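Long-range contacts in putative chromatin binding protein (Chaetomium thermophilum, PDB 6QP0), which acts as a tRNA-dependent P-loop ATPase of the Kti12 family, required for tRNA modification by the Elongator complex: residues A[114-123]-A[144-152]; A[165-176]-A[199-209]. All blocks are in the same frame, centred on the assembly; numbering follows the deposited sequence.

Interaction 1 of 2, residues A[114-123]-A[144-152]; sequences YAAVKRVLGP and CEAKNARTP
The carbonyl oxygen of V117 accepts two backbone N-H groups, from V120 N and, more closely, from L121 N at 2.6 Å, while the V117 side chain rests its CG1 against E145. The carboxylate of E145 is tucked against the last turns of helix 106-120, with its flat side on the ring of Y114. Its plane lies only 14° from that of the ring, with OE2 3.5 Å above the ring centre, a true stack. OE2 also comes within 2.8 Å of Y114 O, an acceptor facing an acceptor, which would tend to raise the pKa of this buried acid. Without the ring, as with an alanine at Y114, the E145 carboxylate would probably lose its flat cover and be freer to turn. Both helices belong to successive beta-alpha-beta crossovers of the P-loop NTPase fold, packed on the same face of the parallel sheet, and their short segments run 21° apart with axes 10.5 Å from each other. V117 and L121 reach down onto L4, with L129 and V127 as further neighbours. L121 holds its CG anti to the backbone N (chi1 179°), directing CD2 to A146 CA at 3.9 Å and CD1 to T151 CG2. Beyond R150, whose positive phi ends helix 136-148 in a Schellman motif, T151 OG1 gives G122 O a weak bond of 3.4 Å, and P123 CD abuts A149 O.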
loop_
_atom_site.group_PDB
_atom_site.type_symbol
_atom_site.label_atom_id
_atom_site.label_comp_id
_atom_site.label_asym_id
_atom_site.label_seq_id
_atom_site.Cartn_x
_atom_site.Cartn_y
_atom_site.Cartn_z
ATOM N N TYR A 114 9.782 -0.781 -6.110
ATOM C CA TYR A 114 10.425 0.491 -6.417
ATOM C C TYR A 114 10.512 0.709 -7.923
ATOM O O TYR A 114 10.197 1.795 -8.425
ATOM C CB TYR A 114 11.813 0.539 -5.776
ATOM C CG TYR A 114 12.552 1.836 -6.011
ATOM C CD1 TYR A 114 13.374 1.998 -7.119
ATOM C CD2 TYR A 114 12.429 2.900 -5.127
ATOM C CE1 TYR A 114 14.052 3.182 -7.340
ATOM C CE2 TYR A 114 13.102 4.089 -5.339
ATOM C CZ TYR A 114 13.911 4.224 -6.448
ATOM O OH TYR A 114 14.586 5.404 -6.668
ATOM N N ALA A 115 10.926 -0.323 -8.665
ATOM C CA ALA A 115 11.061 -0.193 -10.112
ATOM C C ALA A 115 9.711 0.056 -10.771
ATOM O O ALA A 115 9.581 0.927 -11.640
ATOM C CB ALA A 115 11.716 -1.449 -10.688
ATOM N N ALA A 116 8.690 -0.707 -10.374
ATOM C CA ALA A 116 7.364 -0.538 -10.959
ATOM C C ALA A 116 6.872 0.896 -10.815
ATOM O O ALA A 116 6.270 1.449 -11.743
ATOM C CB ALA A 116 6.378 -1.507 -10.308
ATOM N N VAL A 117 7.112 1.516 -9.658
ATOM C CA VAL A 117 6.672 2.891 -9.450
ATOM C C VAL A 117 7.482 3.844 -10.320
ATOM O O VAL A 117 6.927 4.724 -10.991
ATOM C CB VAL A 117 6.770 3.269 -7.959
ATOM C CG1 VAL A 117 6.412 4.731 -7.754
ATOM C CG2 VAL A 117 5.865 2.378 -7.122
ATOM N N LYS A 118 8.807 3.679 -10.333
ATOM C CA LYS A 118 9.657 4.598 -11.081
ATOM C C LYS A 118 9.311 4.609 -12.564
ATOM O O LYS A 118 9.457 5.641 -13.227
ATOM C CB LYS A 118 11.127 4.228 -10.891
ATOM C CG LYS A 118 12.084 5.371 -11.193
ATOM C CD LYS A 118 13.531 4.933 -11.073
ATOM C CE LYS A 118 14.444 6.109 -10.767
ATOM N NZ LYS A 118 14.266 7.232 -11.727
ATOM N N ARG A 119 8.846 3.478 -13.101
ATOM C CA ARG A 119 8.539 3.400 -14.523
ATOM C C ARG A 119 7.339 4.253 -14.915
ATOM O O ARG A 119 7.236 4.644 -16.083
ATOM C CB ARG A 119 8.281 1.945 -14.923
ATOM C CG ARG A 119 9.524 1.066 -14.898
ATOM C CD ARG A 119 9.168 -0.412 -14.824
ATOM N NE ARG A 119 10.355 -1.248 -14.663
ATOM C CZ ARG A 119 10.344 -2.480 -14.163
ATOM N NH1 ARG A 119 9.206 -3.028 -13.760
ATOM N NH2 ARG A 119 11.477 -3.161 -14.055
ATOM N N VAL A 120 6.439 4.554 -13.979
ATOM C CA VAL A 120 5.204 5.255 -14.308
ATOM C C VAL A 120 5.080 6.550 -13.516
ATOM O O VAL A 120 4.540 7.542 -14.017
ATOM C CB VAL A 120 3.977 4.354 -14.057
ATOM C CG1 VAL A 120 3.941 3.218 -15.059
ATOM C CG2 VAL A 120 3.992 3.811 -12.628
ATOM N N LEU A 121 5.578 6.555 -12.281
ATOM C CA LEU A 121 5.361 7.694 -11.397
ATOM C C LEU A 121 5.938 8.966 -12.004
ATOM O O LEU A 121 7.079 8.985 -12.478
ATOM C CB LEU A 121 5.990 7.432 -10.027
ATOM C CG LEU A 121 5.860 8.560 -9.001
ATOM C CD1 LEU A 121 4.398 8.841 -8.673
ATOM C CD2 LEU A 121 6.639 8.227 -7.737
ATOM N N GLY A 122 5.142 10.033 -11.983
ATOM C CA GLY A 122 5.560 11.318 -12.485
ATOM C C GLY A 122 4.590 12.415 -12.101
ATOM O O GLY A 122 3.544 12.165 -11.494
ATOM N N PRO A 123 4.922 13.662 -12.447
ATOM C CA PRO A 123 4.020 14.774 -12.108
ATOM C C PRO A 123 2.608 14.603 -12.641
ATOM O O PRO A 123 1.653 15.032 -11.980
ATOM C CB PRO A 123 4.716 15.991 -12.737
ATOM C CG PRO A 123 6.157 15.615 -12.786
ATOM C CD PRO A 123 6.182 14.132 -13.053
ATOM N N CYS A 144 11.359 9.699 -1.073
ATOM C CA CYS A 144 12.431 10.250 -1.892
ATOM C C CYS A 144 12.227 9.931 -3.367
ATOM O O CYS A 144 12.663 10.699 -4.232
ATOM C CB CYS A 144 13.779 9.716 -1.412
ATOM S SG CYS A 144 14.152 10.154 0.298
ATOM N N GLU A 145 11.564 8.816 -3.676
ATOM C CA GLU A 145 11.283 8.487 -5.069
ATOM C C GLU A 145 10.342 9.513 -5.690
ATOM O O GLU A 145 10.593 10.018 -6.790
ATOM C CB GLU A 145 10.694 7.079 -5.169
ATOM C CG GLU A 145 10.550 6.580 -6.599
ATOM C CD GLU A 145 10.178 5.112 -6.685
ATOM O OE1 GLU A 145 9.650 4.562 -5.694
ATOM O OE2 GLU A 145 10.418 4.506 -7.750
ATOM N N ALA A 146 9.247 9.837 -4.996
ATOM C CA ALA A 146 8.337 10.862 -5.495
ATOM C C ALA A 146 9.027 12.219 -5.565
ATOM O O ALA A 146 8.762 13.013 -6.474
ATOM C CB ALA A 146 7.094 10.938 -4.609
ATOM N N LYS A 147 9.910 12.505 -4.607
ATOM C CA LYS A 147 10.709 13.724 -4.669
ATOM C C LYS A 147 11.527 13.771 -5.953
ATOM O O LYS A 147 11.587 14.803 -6.630
ATOM C CB LYS A 147 11.615 13.815 -3.440
ATOM C CG LYS A 147 12.660 14.922 -3.503
ATOM C CD LYS A 147 13.535 14.952 -2.252
ATOM C CE LYS A 147 12.757 15.403 -1.022
ATOM N NZ LYS A 147 13.646 15.587 0.160
ATOM N N ASN A 148 12.172 12.653 -6.307
ATOM C CA ASN A 148 12.969 12.610 -7.528
ATOM C C ASN A 148 12.095 12.671 -8.772
ATOM O O ASN A 148 12.544 13.148 -9.821
ATOM C CB ASN A 148 13.834 11.352 -7.539
ATOM C CG ASN A 148 15.095 11.512 -6.716
ATOM O OD1 ASN A 148 15.835 12.482 -6.881
ATOM N ND2 ASN A 148 15.341 10.567 -5.815
ATOM N N ALA A 149 10.855 12.194 -8.682
ATOM C CA ALA A 149 9.894 12.351 -9.765
ATOM C C ALA A 149 9.249 13.730 -9.778
ATOM O O ALA A 149 8.416 13.998 -10.650
ATOM C CB ALA A 149 8.810 11.275 -9.666
ATOM N N ARG A 150 9.609 14.603 -8.835
ATOM C CA ARG A 150 9.079 15.965 -8.776
ATOM C C ARG A 150 7.552 15.956 -8.697
ATOM O O ARG A 150 6.863 16.699 -9.397
ATOM C CB ARG A 150 9.566 16.784 -9.975
ATOM C CG ARG A 150 11.080 16.855 -10.078
ATOM C CD ARG A 150 11.535 17.598 -11.319
ATOM N NE ARG A 150 12.991 17.609 -11.428
ATOM C CZ ARG A 150 13.721 16.572 -11.833
ATOM N NH1 ARG A 150 13.135 15.430 -12.165
ATOM N NH2 ARG A 150 15.042 16.676 -11.902
ATOM N N THR A 151 7.028 15.107 -7.820
ATOM C CA THR A 151 5.591 14.941 -7.648
ATOM C C THR A 151 5.291 14.688 -6.183
ATOM O O THR A 151 6.133 14.141 -5.456
ATOM C CB THR A 151 5.062 13.779 -8.504
ATOM O OG1 THR A 151 3.630 13.776 -8.478
ATOM C CG2 THR A 151 5.586 12.444 -7.989
ATOM N N PRO A 152 4.106 15.075 -5.704
ATOM C CA PRO A 152 3.797 14.905 -4.283
ATOM C C PRO A 152 3.614 13.441 -3.910
ATOM O O PRO A 152 3.300 12.588 -4.743
ATOM C CB PRO A 152 2.487 15.684 -4.095
ATOM C CG PRO A 152 2.324 16.510 -5.338
ATOM C CD PRO A 152 3.009 15.747 -6.425
#

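Interaction 2 of 2, residues A[165-176]-A[199-209]. With ADP (adenosine-5'-diphosphate), chain B; AF3 (aluminum fluoride), chain C.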
loop_
_atom_site.group_PDB
_atom_site.type_symbol
_atom_site.label_atom_id
_atom_site.label_comp_id
_atom_site.label_asym_id
_atom_site.label_seq_id
_atom_site.Cartn_x
_atom_site.Cartn_y
_atom_site.Cartn_z
ATOM N N ALA A 165 -8.586 -8.178 11.210
ATOM C CA ALA A 165 -7.627 -8.612 10.202
ATOM C C ALA A 165 -7.254 -10.076 10.398
ATOM O O ALA A 165 -7.174 -10.838 9.427
ATOM C CB ALA A 165 -6.382 -7.728 10.246
ATOM N N ARG A 166 -7.026 -10.490 11.648
ATOM C CA ARG A 166 -6.707 -11.888 11.908
ATOM C C ARG A 166 -7.854 -12.796 11.483
ATOM O O ARG A 166 -7.628 -13.865 10.905
ATOM C CB ARG A 166 -6.381 -12.098 13.387
ATOM C CG ARG A 166 -5.836 -13.488 13.693
ATOM C CD ARG A 166 -5.550 -13.692 15.177
ATOM N NE ARG A 166 -4.320 -13.033 15.612
ATOM C CZ ARG A 166 -4.269 -11.894 16.300
ATOM N NH1 ARG A 166 -5.380 -11.260 16.652
ATOM N NH2 ARG A 166 -3.092 -11.389 16.643
ATOM N N GLU A 167 -9.096 -12.384 11.755
ATOM C CA GLU A 167 -10.244 -13.176 11.330
ATOM C C GLU A 167 -10.219 -13.416 9.827
ATOM O O GLU A 167 -10.459 -14.537 9.365
ATOM C CB GLU A 167 -11.543 -12.480 11.736
ATOM N N VAL A 168 -9.921 -12.375 9.045
ATOM C CA VAL A 168 -9.913 -12.510 7.592
ATOM C C VAL A 168 -8.937 -13.600 7.162
ATOM O O VAL A 168 -9.289 -14.506 6.397
ATOM C CB VAL A 168 -9.570 -11.162 6.933
ATOM C CG1 VAL A 168 -9.307 -11.349 5.443
ATOM C CG2 VAL A 168 -10.692 -10.166 7.160
ATOM N N ASN A 169 -7.692 -13.522 7.638
ATOM C CA ASN A 169 -6.685 -14.492 7.223
ATOM C C ASN A 169 -7.103 -15.916 7.567
ATOM O O ASN A 169 -6.712 -16.861 6.872
ATOM C CB ASN A 169 -5.340 -14.162 7.871
ATOM C CG ASN A 169 -4.181 -14.867 7.196
ATOM O OD1 ASN A 169 -3.698 -14.430 6.151
ATOM N ND2 ASN A 169 -3.727 -15.962 7.791
ATOM N N GLU A 170 -7.896 -16.091 8.626
ATOM C CA GLU A 170 -8.385 -17.421 8.974
ATOM C C GLU A 170 -9.409 -17.909 7.957
ATOM O O GLU A 170 -9.348 -19.056 7.500
ATOM C CB GLU A 170 -8.988 -17.411 10.379
ATOM C CG GLU A 170 -8.010 -17.039 11.478
ATOM C CD GLU A 170 -6.836 -17.994 11.567
ATOM O OE1 GLU A 170 -7.010 -19.190 11.248
ATOM O OE2 GLU A 170 -5.737 -17.543 11.952
ATOM N N ARG A 171 -10.367 -17.051 7.591
ATOM C CA ARG A 171 -11.364 -17.444 6.603
ATOM C C ARG A 171 -10.718 -17.745 5.257
ATOM O O ARG A 171 -11.182 -18.630 4.530
ATOM C CB ARG A 171 -12.419 -16.348 6.445
ATOM C CG ARG A 171 -12.984 -15.819 7.758
ATOM N NH1 ARG A 171 -14.849 -12.629 10.270
ATOM N NH2 ARG A 171 -15.405 -14.848 10.127
ATOM N N ARG A 172 -9.650 -17.023 4.909
ATOM C CA ARG A 172 -8.941 -17.291 3.664
ATOM C C ARG A 172 -8.058 -18.527 3.773
ATOM O O ARG A 172 -7.883 -19.244 2.780
ATOM C CB ARG A 172 -8.117 -16.067 3.263
ATOM C CG ARG A 172 -8.978 -14.920 2.758
ATOM C CD ARG A 172 -8.167 -13.679 2.435
ATOM N NE ARG A 172 -8.973 -12.693 1.719
ATOM C CZ ARG A 172 -8.554 -11.475 1.388
ATOM N NH1 ARG A 172 -7.332 -11.078 1.712
ATOM N NH2 ARG A 172 -9.362 -10.654 0.731
ATOM N N LEU A 173 -7.502 -18.796 4.956
ATOM C CA LEU A 173 -6.846 -20.079 5.183
ATOM C C LEU A 173 -7.855 -21.219 5.108
ATOM O O LEU A 173 -7.573 -22.274 4.529
ATOM C CB LEU A 173 -6.140 -20.080 6.537
ATOM C CG LEU A 173 -4.781 -19.384 6.614
ATOM C CD1 LEU A 173 -4.313 -19.311 8.057
ATOM C CD2 LEU A 173 -3.752 -20.103 5.759
ATOM N N GLU A 174 -9.041 -21.018 5.690
ATOM C CA GLU A 174 -10.094 -22.024 5.608
ATOM C C GLU A 174 -10.491 -22.286 4.162
ATOM O O GLU A 174 -10.655 -23.441 3.753
ATOM C CB GLU A 174 -11.308 -21.572 6.422
ATOM C CG GLU A 174 -11.073 -21.526 7.925
ATOM C CD GLU A 174 -12.124 -20.712 8.663
ATOM O OE1 GLU A 174 -13.059 -20.204 8.007
ATOM O OE2 GLU A 174 -12.012 -20.576 9.899
ATOM N N ARG A 175 -10.646 -21.225 3.369
ATOM C CA ARG A 175 -11.073 -21.347 1.975
ATOM C C ARG A 175 -9.919 -21.912 1.150
ATOM O O ARG A 175 -9.220 -21.204 0.420
ATOM C CB ARG A 175 -11.538 -19.997 1.440
ATOM C CG ARG A 175 -12.009 -20.037 -0.003
ATOM N N ARG A 176 -9.720 -23.220 1.272
ATOM C CA ARG A 176 -8.685 -23.919 0.516
ATOM C C ARG A 176 -9.091 -25.367 0.251
ATOM O O ARG A 176 -9.447 -26.103 1.172
ATOM C CB ARG A 176 -7.351 -23.875 1.262
ATOM C CG ARG A 176 -6.481 -22.674 0.919
ATOM C CD ARG A 176 -5.199 -22.671 1.741
ATOM N NE ARG A 176 -4.180 -21.793 1.172
ATOM C CZ ARG A 176 -2.964 -21.624 1.685
ATOM N NH1 ARG A 176 -2.610 -22.269 2.789
ATOM N NH2 ARG A 176 -2.102 -20.807 1.095
ATOM N N ASP A 199 -5.409 -11.649 -4.891
ATOM C CA ASP A 199 -5.755 -10.663 -3.878
ATOM C C ASP A 199 -6.416 -11.286 -2.654
ATOM O O ASP A 199 -6.697 -10.569 -1.687
ATOM C CB ASP A 199 -6.690 -9.601 -4.468
ATOM C CG ASP A 199 -5.961 -8.601 -5.344
ATOM O OD1 ASP A 199 -4.737 -8.431 -5.162
ATOM O OD2 ASP A 199 -6.615 -7.976 -6.206
ATOM N N GLU A 200 -6.677 -12.598 -2.673
ATOM C CA GLU A 200 -7.296 -13.289 -1.546
ATOM C C GLU A 200 -6.535 -14.556 -1.163
ATOM O O GLU A 200 -7.109 -15.460 -0.548
ATOM C CB GLU A 200 -8.764 -13.619 -1.848
ATOM C CG GLU A 200 -9.132 -13.633 -3.330
ATOM C CD GLU A 200 -9.500 -12.258 -3.864
ATOM O OE1 GLU A 200 -10.114 -11.467 -3.114
ATOM O OE2 GLU A 200 -9.175 -11.968 -5.036
ATOM N N GLU A 201 -5.253 -14.642 -1.508
ATOM C CA GLU A 201 -4.420 -15.752 -1.048
ATOM C C GLU A 201 -4.014 -15.507 0.402
ATOM O O GLU A 201 -3.484 -14.436 0.716
ATOM C CB GLU A 201 -3.178 -15.893 -1.925
ATOM C CG GLU A 201 -3.058 -17.225 -2.655
ATOM C CD GLU A 201 -2.655 -18.366 -1.740
ATOM O OE1 GLU A 201 -3.370 -19.390 -1.711
ATOM O OE2 GLU A 201 -1.624 -18.238 -1.047
ATOM N N PRO A 202 -4.246 -16.454 1.306
ATOM C CA PRO A 202 -3.930 -16.215 2.716
ATOM C C PRO A 202 -2.438 -16.299 2.994
ATOM O O PRO A 202 -1.657 -16.862 2.224
ATOM C CB PRO A 202 -4.685 -17.335 3.440
ATOM C CG PRO A 202 -4.691 -18.452 2.455
ATOM C CD PRO A 202 -4.818 -17.799 1.095
ATOM N N TYR A 203 -2.058 -15.712 4.122
ATOM C CA TYR A 203 -0.719 -15.869 4.664
ATOM C C TYR A 203 -0.680 -17.110 5.550
ATOM O O TYR A 203 -1.701 -17.531 6.103
ATOM C CB TYR A 203 -0.307 -14.653 5.498
ATOM C CG TYR A 203 -0.432 -13.304 4.822
ATOM C CD1 TYR A 203 -1.673 -12.778 4.484
ATOM C CD2 TYR A 203 0.695 -12.535 4.563
ATOM C CE1 TYR A 203 -1.783 -11.538 3.881
ATOM C CE2 TYR A 203 0.593 -11.297 3.966
ATOM C CZ TYR A 203 -0.646 -10.804 3.625
ATOM O OH TYR A 203 -0.736 -9.566 3.035
ATOM N N GLU A 204 0.506 -17.692 5.691
ATOM C CA GLU A 204 0.705 -18.700 6.723
ATOM C C GLU A 204 0.627 -18.020 8.087
ATOM O O GLU A 204 1.157 -16.921 8.275
ATOM C CB GLU A 204 2.046 -19.404 6.540
ATOM C CG GLU A 204 2.187 -20.140 5.212
ATOM C CD GLU A 204 1.119 -21.198 5.019
ATOM O OE1 GLU A 204 0.862 -21.954 5.975
ATOM O OE2 GLU A 204 0.528 -21.265 3.920
ATOM N N ARG A 205 -0.054 -18.663 9.041
ATOM C CA ARG A 205 -0.296 -18.008 10.326
ATOM C C ARG A 205 1.004 -17.566 10.997
ATOM O O ARG A 205 1.006 -16.583 11.748
ATOM C CB ARG A 205 -1.099 -18.930 11.249
ATOM C CG ARG A 205 -2.572 -19.057 10.858
ATOM C CD ARG A 205 -3.420 -19.632 11.989
ATOM N NE ARG A 205 -3.327 -21.088 12.084
ATOM C CZ ARG A 205 -4.309 -21.931 11.765
ATOM N NH1 ARG A 205 -5.478 -21.471 11.332
ATOM N NH2 ARG A 205 -4.121 -23.238 11.890
ATOM N N SER A 206 2.116 -18.260 10.738
ATOM C CA SER A 206 3.411 -17.802 11.236
ATOM C C SER A 206 3.819 -16.492 10.571
ATOM O O SER A 206 4.193 -15.527 11.250
ATOM C CB SER A 206 4.473 -18.879 10.997
ATOM O OG SER A 206 5.750 -18.479 11.470
ATOM N N ASN A 207 3.751 -16.438 9.239
ATOM C CA ASN A 207 4.117 -15.220 8.526
ATOM C C ASN A 207 3.192 -14.064 8.889
ATOM O O ASN A 207 3.625 -12.905 8.941
ATOM C CB ASN A 207 4.081 -15.461 7.016
ATOM C CG ASN A 207 4.538 -14.248 6.222
ATOM O OD1 ASN A 207 5.426 -13.514 6.650
ATOM N ND2 ASN A 207 3.925 -14.031 5.064
ATOM N N TRP A 208 1.910 -14.356 9.130
ATOM C CA TRP A 208 0.940 -13.304 9.416
ATOM C C TRP A 208 1.224 -12.644 10.759
ATOM O O TRP A 208 1.292 -11.413 10.854
ATOM C CB TRP A 208 -0.476 -13.888 9.386
ATOM C CG TRP A 208 -1.566 -12.864 9.364
ATOM C CD1 TRP A 208 -2.238 -12.413 8.271
ATOM C CD2 TRP A 208 -2.114 -12.169 10.489
ATOM N NE1 TRP A 208 -3.172 -11.476 8.643
ATOM C CE2 TRP A 208 -3.113 -11.308 9.999
ATOM C CE3 TRP A 208 -1.855 -12.191 11.862
ATOM C CZ2 TRP A 208 -3.852 -10.475 10.832
ATOM C CZ3 TRP A 208 -2.590 -11.365 12.685
ATOM C CH2 TRP A 208 -3.577 -10.519 12.169
ATOM N N GLU A 209 1.401 -13.448 11.813
ATOM C CA GLU A 209 1.622 -12.889 13.142
ATOM C C GLU A 209 2.891 -12.046 13.182
ATOM O O GLU A 209 2.880 -10.908 13.667
ATOM C CB GLU A 209 1.697 -14.006 14.186
ATOM C CG GLU A 209 0.404 -14.784 14.389
ATOM C CD GLU A 209 -0.745 -13.908 14.854
ATOM O OE1 GLU A 209 -1.899 -14.390 14.855
ATOM O OE2 GLU A 209 -0.495 -12.741 15.216
HETATM P PB ADP B . -5.519 -6.974 1.987
HETATM O O1B ADP B . -5.380 -7.142 0.490
HETATM O O2B ADP B . -4.684 -8.005 2.694
HETATM O O3B ADP B . -5.053 -5.598 2.397
HETATM P PA ADP B . -8.398 -7.062 1.434
HETATM O O1A ADP B . -8.279 -8.086 0.332
HETATM O O2A ADP B . -8.467 -5.670 0.846
HETATM O O3A ADP B . -7.096 -7.189 2.443
HETATM O "O5'" ADP B . -9.761 -7.382 2.327
HETATM C "C5'" ADP B . -9.727 -8.494 3.199
HETATM C "C4'" ADP B . -11.017 -8.956 3.461
HETATM O "O4'" ADP B . -11.696 -8.061 4.469
HETATM C "C3'" ADP B . -11.928 -8.897 2.143
HETATM O "O3'" ADP B . -12.870 -10.065 2.117
HETATM C "C2'" ADP B . -12.562 -7.836 2.229
HETATM O "O2'" ADP B . -13.921 -8.023 1.668
HETATM C "C1'" ADP B . -12.664 -7.451 3.842
HETATM N N9 ADP B . -12.502 -6.045 3.990
HETATM C C8 ADP B . -11.486 -5.222 3.736
HETATM N N7 ADP B . -11.890 -3.989 4.062
HETATM C C5 ADP B . -13.154 -4.071 4.513
HETATM C C6 ADP B . -14.031 -3.112 4.972
HETATM N N6 ADP B . -14.317 -1.714 5.277
HETATM N N1 ADP B . -15.245 -3.452 5.368
HETATM C C2 ADP B . -15.633 -4.748 5.322
HETATM N N3 ADP B . -14.778 -5.697 4.872
HETATM C C4 ADP B . -13.540 -5.349 4.469
HETATM AL AL AF3 C . -3.294 -8.796 1.190
HETATM F F1 AF3 C . -3.254 -7.688 -0.112
HETATM F F2 AF3 C . -4.360 -10.131 1.133
HETATM F F3 AF3 C . -2.658 -8.331 2.704
#
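R172 leaves helix 162-174 against P202, its CB 3.7 Å from P202 CB. CG and CD then run beside the carbonyl oxygen of E200, CD at 3.6 Å from E200 O. With the chain extended from CG to NE, the guanidinium slides between two covers: E200 CA lies 3.6 Å above its centre on one face, and V168 CG1 and ADP C5' sit over the other. At its edge, NH2 donates an almost straight bond to ADP O1A (2.8 Å, 168°), NH1 adds a weak one to the same oxygen, and AF3 F2 lies near the guanidinium plane. R172 thus faces both the alpha phosphate and the aluminium fluoride, whose metal is bound to ADP O2B, consistent with a lid-like arginine of P-loop kinases.

One turn earlier, N169 clips the loop ahead of helix 205-213 by its backbone. Its OD1 takes Y203 N in the carbonyl plane at 2.9 Å, and ND2 returns a bond to Y203 O from above that carbonyl plane. This holds the Y203 backbone in place; its ring turns an edge toward AF3 F3, although the modelled OH to F3 spacing is too short to trust. Farther back, R166 grips E209 side-on, NE to OE1 at 2.9 Å and NH2 to OE2, with the two planes nearly coplanar, while the rim of the W208 ring, tilted 61° to the guanidinium, comes over one of its faces. R205 NH1 meets E170 OE1 in a second salt bridge. W208 NE1 bonds S12 OG of the P-loop, and D199 pairs with R20. The segments of helices 162-174 and 205-213 run nearly antiparallel, at 162°, so that helix 162-174, which follows strand 153-158, and the loop entering helix 205-213 flank the nucleotide together.

Overall arrangement
Interaction 1 closes before interaction 2 opens along the chain, and the two lie on opposite sides of its centre, their own centres about 32 Å apart and their nearest atoms about 14 Å apart. Strand 153-158 connects them: it follows the 144-152 segment and leads into helix 162-174, which carries 165-176. Interaction 1 therefore packs away from the bound ligands, whereas interaction 2 borders ADP and aluminium fluoride beside the P-loop. Both belong to this chain's single P-loop NTPase domain, the nucleotide-binding part of the longer Kti12 protein, in which interaction 1 joins two helices on the sheet and interaction 2 lines the nucleotide pocket.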